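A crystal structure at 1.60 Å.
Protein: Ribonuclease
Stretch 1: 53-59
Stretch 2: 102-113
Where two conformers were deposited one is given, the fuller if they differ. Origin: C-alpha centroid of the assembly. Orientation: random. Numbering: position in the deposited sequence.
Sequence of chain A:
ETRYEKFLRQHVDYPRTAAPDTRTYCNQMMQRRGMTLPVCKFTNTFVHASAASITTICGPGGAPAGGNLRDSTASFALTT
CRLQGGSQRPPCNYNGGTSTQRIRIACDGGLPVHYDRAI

Stretch 1, residues 53-59: SITTICG
Stretch 2 (102-113) RIRIACDGGLPV

A disulfide is the one covalent tie between these stretches, and no direct hydrogen bond crosses between them: Cys58 SG lies 2.1 Å from Cys107 SG, with chi3 at -79° and both cysteines in the m rotamer (chi1 -59° and -58°). Stretch 1 is helical at Ser53 and runs into a 3-10 segment at 56-58, with Gly59 leaving it at phi/psi -136/-125. Its backbone hydrogen bonds run from Ile57 N to Ile54 O (3.0 Å), Cys58 N to Thr55 O (3.0 Å) and Gly59 N to Thr56 O (2.9 Å). Stretch 2 is a beta hairpin: one strand runs to Asp108, a type I' turn spans Asp108 to Leu111, and a second strand returns through Pro112 and Val113. The hairpin is pinned by hydrogen bonds from Asp108 N to Leu111 O (2.8 Å), Leu111 N to Asp108 O (3.2 Å) and Val113 N to Ala106 O (2.9 Å).

In register, Cys58 CA lies 5.2 Å from Gly110 CA, Thr55 CA 5.8 Å from Leu111 CA, and Ile57 CA 7.9 Å from Ile105 CA. Strand alternation directs Ile103, Ile105 and Cys107 toward the helix, while Arg104, Ala106 and Asp108 point away.

The buried isoleucine side chains pack together with no polar group of their own to satisfy. Ile54 and Ile57 are both m,t; Ile103 and Ile105 are both p,t. Ile57 CD1 meets Ile103 CD1 at 3.8 Å, Ile57 CG2 meets Ile105 CG1 at 3.8 Å, and Ile54 CG2 reaches Ile105 CD1 at 4.1 Å. The same Ile105 CD1 lies 4.1 Å from Cys58 SG, so the greasy patch runs directly into the disulfide.

Cys58 has the largest area covered by the other stretch. Its SG sits 3.4 Å from Pro112 N and 3.8 Å from Pro112 CD; proline suits this place because its ring nitrogen carries no hydrogen needing a partner. Pro112, with a C-gamma endo pucker, also places CD 3.6 Å from Thr55 OG1. Thr55, m at chi1, turns its methyl to the hairpin, with CG2 3.7 Å from Leu111 CD2. Leu111 (m,t) points away at CB, but its end comes nearer.

At the turn, Gly109 (64/27) and Gly110 (91/3) adopt positive phi; a CB on Gly110 would jam against the preceding carbonyl oxygen. Gly110 O approaches Cys58 CB at 3.4 Å, and one water bridges the backbones, donating to Thr55 O (3.1 Å from the water O) and Gly110 O (3.0 Å from the water O). Together the stretches bury 433 Å².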

ATOM      1  N   SER A  53      -9.703  -6.476   7.250  1.00 12.13           N
ATOM      2  CA  SER A  53      -8.506  -6.748   8.056  1.00 12.65           C
ATOM      3  C   SER A  53      -7.661  -5.519   8.320  1.00 13.36           C
ATOM      4  O   SER A  53      -7.100  -5.349   9.421  1.00 13.81           O
ATOM      5  CB  SER A  53      -7.638  -7.806   7.365  1.00 11.92           C
ATOM      6  OG  SER A  53      -8.314  -9.057   7.460  1.00 14.82           O
ATOM      7  N   ILE A  54      -7.556  -4.667   7.315  1.00 12.82           N
ATOM      8  CA  ILE A  54      -6.773  -3.430   7.447  1.00 14.75           C
ATOM      9  C   ILE A  54      -7.525  -2.383   8.248  1.00 15.23           C
ATOM     10  O   ILE A  54      -6.942  -1.738   9.106  1.00 16.13           O
ATOM     11  CB  ILE A  54      -6.284  -2.920   6.081  1.00 14.12           C
ATOM     12  CG1 ILE A  54      -5.393  -4.003   5.426  1.00 15.21           C
ATOM     13  CG2 ILE A  54      -5.487  -1.586   6.224  1.00 14.69           C
ATOM     14  CD1 ILE A  54      -5.203  -3.842   3.937  1.00 15.43           C
ATOM     15  N   THR A  55      -8.832  -2.264   8.043  1.00 16.39           N
ATOM     16  CA  THR A  55      -9.643  -1.300   8.800  1.00 17.02           C
ATOM     17  C   THR A  55      -9.643  -1.496  10.326  1.00 17.07           C
ATOM     18  O   THR A  55      -9.717  -0.523  11.105  1.00 18.65           O
ATOM     19  CB  THR A  55     -11.081  -1.225   8.230  1.00 18.05           C
ATOM     20  OG1 THR A  55     -11.024  -0.837   6.853  1.00 18.13           O
ATOM     21  CG2 THR A  55     -11.940  -0.263   9.031  1.00 19.70           C
ATOM     22  N   THR A  56      -9.491  -2.739  10.776  1.00 16.39           N
ATOM     23  CA  THR A  56      -9.510  -2.964  12.205  0.50 16.48           C
ATOM     24  C   THR A  56      -8.270  -2.362  12.873  1.00 15.91           C
ATOM     25  O   THR A  56      -8.273  -2.178  14.073  1.00 16.23           O
ATOM     26  CB  THR A  56      -9.664  -4.441  12.556  0.50 16.81           C
ATOM     27  OG1 THR A  56      -9.862  -4.562  13.965  0.50 16.00           O
ATOM     28  CG2 THR A  56      -8.434  -5.221  12.148  0.50 17.15           C
ATOM     29  N   ILE A  57      -7.252  -2.049  12.069  1.00 14.92           N
ATOM     30  CA  ILE A  57      -6.043  -1.402  12.611  1.00 14.46           C
ATOM     31  C   ILE A  57      -6.423  -0.065  13.258  1.00 14.25           C
ATOM     32  O   ILE A  57      -5.789   0.367  14.248  1.00 13.16           O
ATOM     33  CB  ILE A  57      -4.951  -1.199  11.514  1.00 13.14           C
ATOM     34  CG1 ILE A  57      -4.473  -2.562  10.974  1.00 12.20           C
ATOM     35  CG2 ILE A  57      -3.751  -0.398  12.079  1.00 13.07           C
ATOM     36  CD1 ILE A  57      -3.719  -2.473   9.708  1.00 10.99           C
ATOM     37  N   CYS A  58      -7.462   0.561  12.701  1.00 14.72           N
ATOM     38  CA  CYS A  58      -7.946   1.861  13.209  1.00 16.37           C
ATOM     39  C   CYS A  58      -8.659   1.731  14.550  1.00 18.09           C
ATOM     40  O   CYS A  58      -8.932   2.746  15.228  1.00 20.07           O
ATOM     41  CB  CYS A  58      -8.842   2.546  12.172  1.00 16.39           C
ATOM     42  SG  CYS A  58      -8.008   2.833  10.634  1.00 17.19           S
ATOM     43  N   GLY A  59      -8.954   0.494  14.941  1.00 17.70           N
ATOM     44  CA  GLY A  59      -9.659   0.207  16.188  1.00 18.03           C
ATOM     45  C   GLY A  59      -9.014  -0.960  16.913  1.00 18.49           C
ATOM     46  O   GLY A  59      -7.809  -0.938  17.187  1.00 16.02           O
ATOM     47  N   ARG A 102       4.278  -6.105  10.268  1.00 13.50           N
ATOM     48  CA  ARG A 102       3.250  -5.191  10.790  1.00 12.31           C
ATOM     49  C   ARG A 102       3.362  -3.866  10.039  1.00 12.53           C
ATOM     50  O   ARG A 102       4.405  -3.525   9.461  1.00 12.69           O
ATOM     51  CB  ARG A 102       3.390  -4.974  12.311  1.00 12.59           C
ATOM     52  CG  ARG A 102       3.225  -6.278  13.130  1.00 16.53           C
ATOM     53  CD  ARG A 102       3.681  -6.113  14.585  1.00 18.94           C
ATOM     54  NE  ARG A 102       2.988  -5.043  15.279  1.00 22.11           N
ATOM     55  CZ  ARG A 102       3.555  -4.010  15.898  1.00 22.65           C
ATOM     56  NH1 ARG A 102       4.875  -3.882  15.961  1.00 24.88           N
ATOM     57  NH2 ARG A 102       2.783  -3.115  16.498  1.00 23.00           N
ATOM     58  N   ILE A 103       2.268  -3.119  10.039  1.00 11.23           N
ATOM     59  CA  ILE A 103       2.227  -1.854   9.304  1.00 11.73           C
ATOM     60  C   ILE A 103       1.704  -0.708  10.168  1.00 12.19           C
ATOM     61  O   ILE A 103       0.939  -0.925  11.126  1.00 11.96           O
ATOM     62  CB  ILE A 103       1.383  -1.941   7.983  1.00 12.35           C
ATOM     63  CG1 ILE A 103      -0.089  -2.280   8.266  1.00 10.70           C
ATOM     64  CG2 ILE A 103       2.030  -2.947   7.015  1.00 11.54           C
ATOM     65  CD1 ILE A 103      -1.027  -2.199   7.052  1.00 12.00           C
ATOM     66  N   ARG A 104       2.102   0.514   9.769  1.00 11.70           N
ATOM     67  CA  ARG A 104       1.700   1.752  10.437  1.00 11.76           C
ATOM     68  C   ARG A 104       0.923   2.539   9.404  1.00 12.00           C
ATOM     69  O   ARG A 104       1.440   2.806   8.304  1.00 11.37           O
ATOM     70  CB  ARG A 104       2.939   2.553  10.904  1.00 11.68           C
ATOM     71  CG  ARG A 104       2.582   3.882  11.555  1.00 13.92           C
ATOM     72  CD  ARG A 104       3.770   4.547  12.204  1.00 16.70           C
ATOM     73  NE  ARG A 104       4.163   3.791  13.389  1.00 15.74           N
ATOM     74  CZ  ARG A 104       5.244   4.040  14.108  1.00 21.20           C
ATOM     75  NH1 ARG A 104       6.044   5.050  13.756  1.00 20.55           N
ATOM     76  NH2 ARG A 104       5.510   3.280  15.162  1.00 22.80           N
ATOM     77  N   ILE A 105      -0.331   2.798   9.708  1.00 12.40           N
ATOM     78  CA  ILE A 105      -1.198   3.569   8.803  1.00 12.29           C
ATOM     79  C   ILE A 105      -1.736   4.832   9.520  1.00 13.20           C
ATOM     80  O   ILE A 105      -1.642   4.930  10.731  1.00 13.33           O
ATOM     81  CB  ILE A 105      -2.373   2.693   8.222  1.00 13.03           C
ATOM     82  CG1 ILE A 105      -3.333   2.232   9.329  1.00 13.68           C
ATOM     83  CG2 ILE A 105      -1.801   1.502   7.451  1.00 14.35           C
ATOM     84  CD1 ILE A 105      -4.577   1.479   8.787  1.00 14.91           C
ATOM     85  N   ALA A 106      -2.257   5.786   8.750  1.00 13.21           N
ATOM     86  CA  ALA A 106      -2.994   6.912   9.336  1.00 13.77           C
ATOM     87  C   ALA A 106      -4.462   6.608   9.232  1.00 14.58           C
ATOM     88  O   ALA A 106      -4.950   6.205   8.158  1.00 14.92           O
ATOM     89  CB  ALA A 106      -2.688   8.201   8.586  1.00 14.21           C
ATOM     90  N   CYS A 107      -5.169   6.801  10.343  1.00 15.32           N
ATOM     91  CA  CYS A 107      -6.620   6.656  10.365  1.00 16.55           C
ATOM     92  C   CYS A 107      -7.327   7.998  10.577  1.00 17.08           C
ATOM     93  O   CYS A 107      -6.767   8.968  11.151  1.00 18.73           O
ATOM     94  CB  CYS A 107      -7.067   5.643  11.415  1.00 17.25           C
ATOM     95  SG  CYS A 107      -6.366   3.957  11.197  1.00 17.86           S
ATOM     96  N   ASP A 108      -8.544   8.082  10.065  1.00 16.21           N
ATOM     97  CA  ASP A 108      -9.411   9.225  10.401  1.00 16.93           C
ATOM     98  C   ASP A 108     -10.810   8.703  10.619  1.00 16.32           C
ATOM     99  O   ASP A 108     -11.374   8.061   9.756  1.00 16.43           O
ATOM    100  CB  ASP A 108      -9.402  10.259   9.278  1.00 18.15           C
ATOM    101  CG  ASP A 108     -10.163  11.551   9.642  1.00 21.66           C
ATOM    102  OD1 ASP A 108     -10.508  11.765  10.824  1.00 28.82           O
ATOM    103  OD2 ASP A 108     -10.403  12.371   8.733  1.00 24.73           O
ATOM    104  N   GLY A 109     -11.355   8.952  11.803  1.00 15.88           N
ATOM    105  CA  GLY A 109     -12.750   8.584  12.071  1.00 15.47           C
ATOM    106  C   GLY A 109     -12.994   7.094  12.016  1.00 14.93           C
ATOM    107  O   GLY A 109     -14.116   6.634  11.721  1.00 14.58           O
ATOM    108  N   GLY A 110     -11.949   6.310  12.301  1.00 14.67           N
ATOM    109  CA  GLY A 110     -12.086   4.865  12.356  1.00 14.91           C
ATOM    110  C   GLY A 110     -11.820   4.153  11.046  1.00 15.52           C
ATOM    111  O   GLY A 110     -11.994   2.927  10.976  1.00 16.02           O
ATOM    112  N   LEU A 111     -11.435   4.904  10.009  1.00 14.55           N
ATOM    113  CA  LEU A 111     -11.102   4.326   8.698  1.00 14.61           C
ATOM    114  C   LEU A 111      -9.687   4.713   8.238  1.00 15.16           C
ATOM    115  O   LEU A 111      -9.211   5.825   8.515  1.00 15.16           O
ATOM    116  CB  LEU A 111     -12.104   4.755   7.625  1.00 15.30           C
ATOM    117  CG  LEU A 111     -13.546   4.304   7.876  1.00 15.25           C
ATOM    118  CD1 LEU A 111     -14.431   4.968   6.829  1.00 17.98           C
ATOM    119  CD2 LEU A 111     -13.732   2.759   7.877  1.00 19.26           C
ATOM    120  N   PRO A 112      -9.022   3.799   7.508  1.00 14.55           N
ATOM    121  CA  PRO A 112      -7.686   4.077   6.963  1.00 14.91           C
ATOM    122  C   PRO A 112      -7.717   5.148   5.871  1.00 16.06           C
ATOM    123  O   PRO A 112      -8.570   5.097   4.977  1.00 16.24           O
ATOM    124  CB  PRO A 112      -7.248   2.732   6.375  1.00 15.51           C
ATOM    125  CG  PRO A 112      -8.485   1.970   6.147  1.00 16.91           C
ATOM    126  CD  PRO A 112      -9.479   2.436   7.178  1.00 14.45           C
ATOM    127  N   VAL A 113      -6.760   6.081   5.916  1.00 15.24           N
ATOM    128  CA  VAL A 113      -6.662   7.122   4.877  1.00 15.79           C
ATOM    129  C   VAL A 113      -5.269   7.220   4.240  1.00 15.63           C
ATOM    130  O   VAL A 113      -5.142   7.672   3.115  1.00 17.24           O
ATOM    131  CB  VAL A 113      -7.153   8.511   5.386  1.00 15.69           C
ATOM    132  CG1 VAL A 113      -8.669   8.473   5.672  1.00 15.97           C
ATOM    133  CG2 VAL A 113      -6.398   8.929   6.613  1.00 14.75           C
TER
HETATM  134  O   HOH W   1     -11.889   0.743  12.972  1.00 34.16           O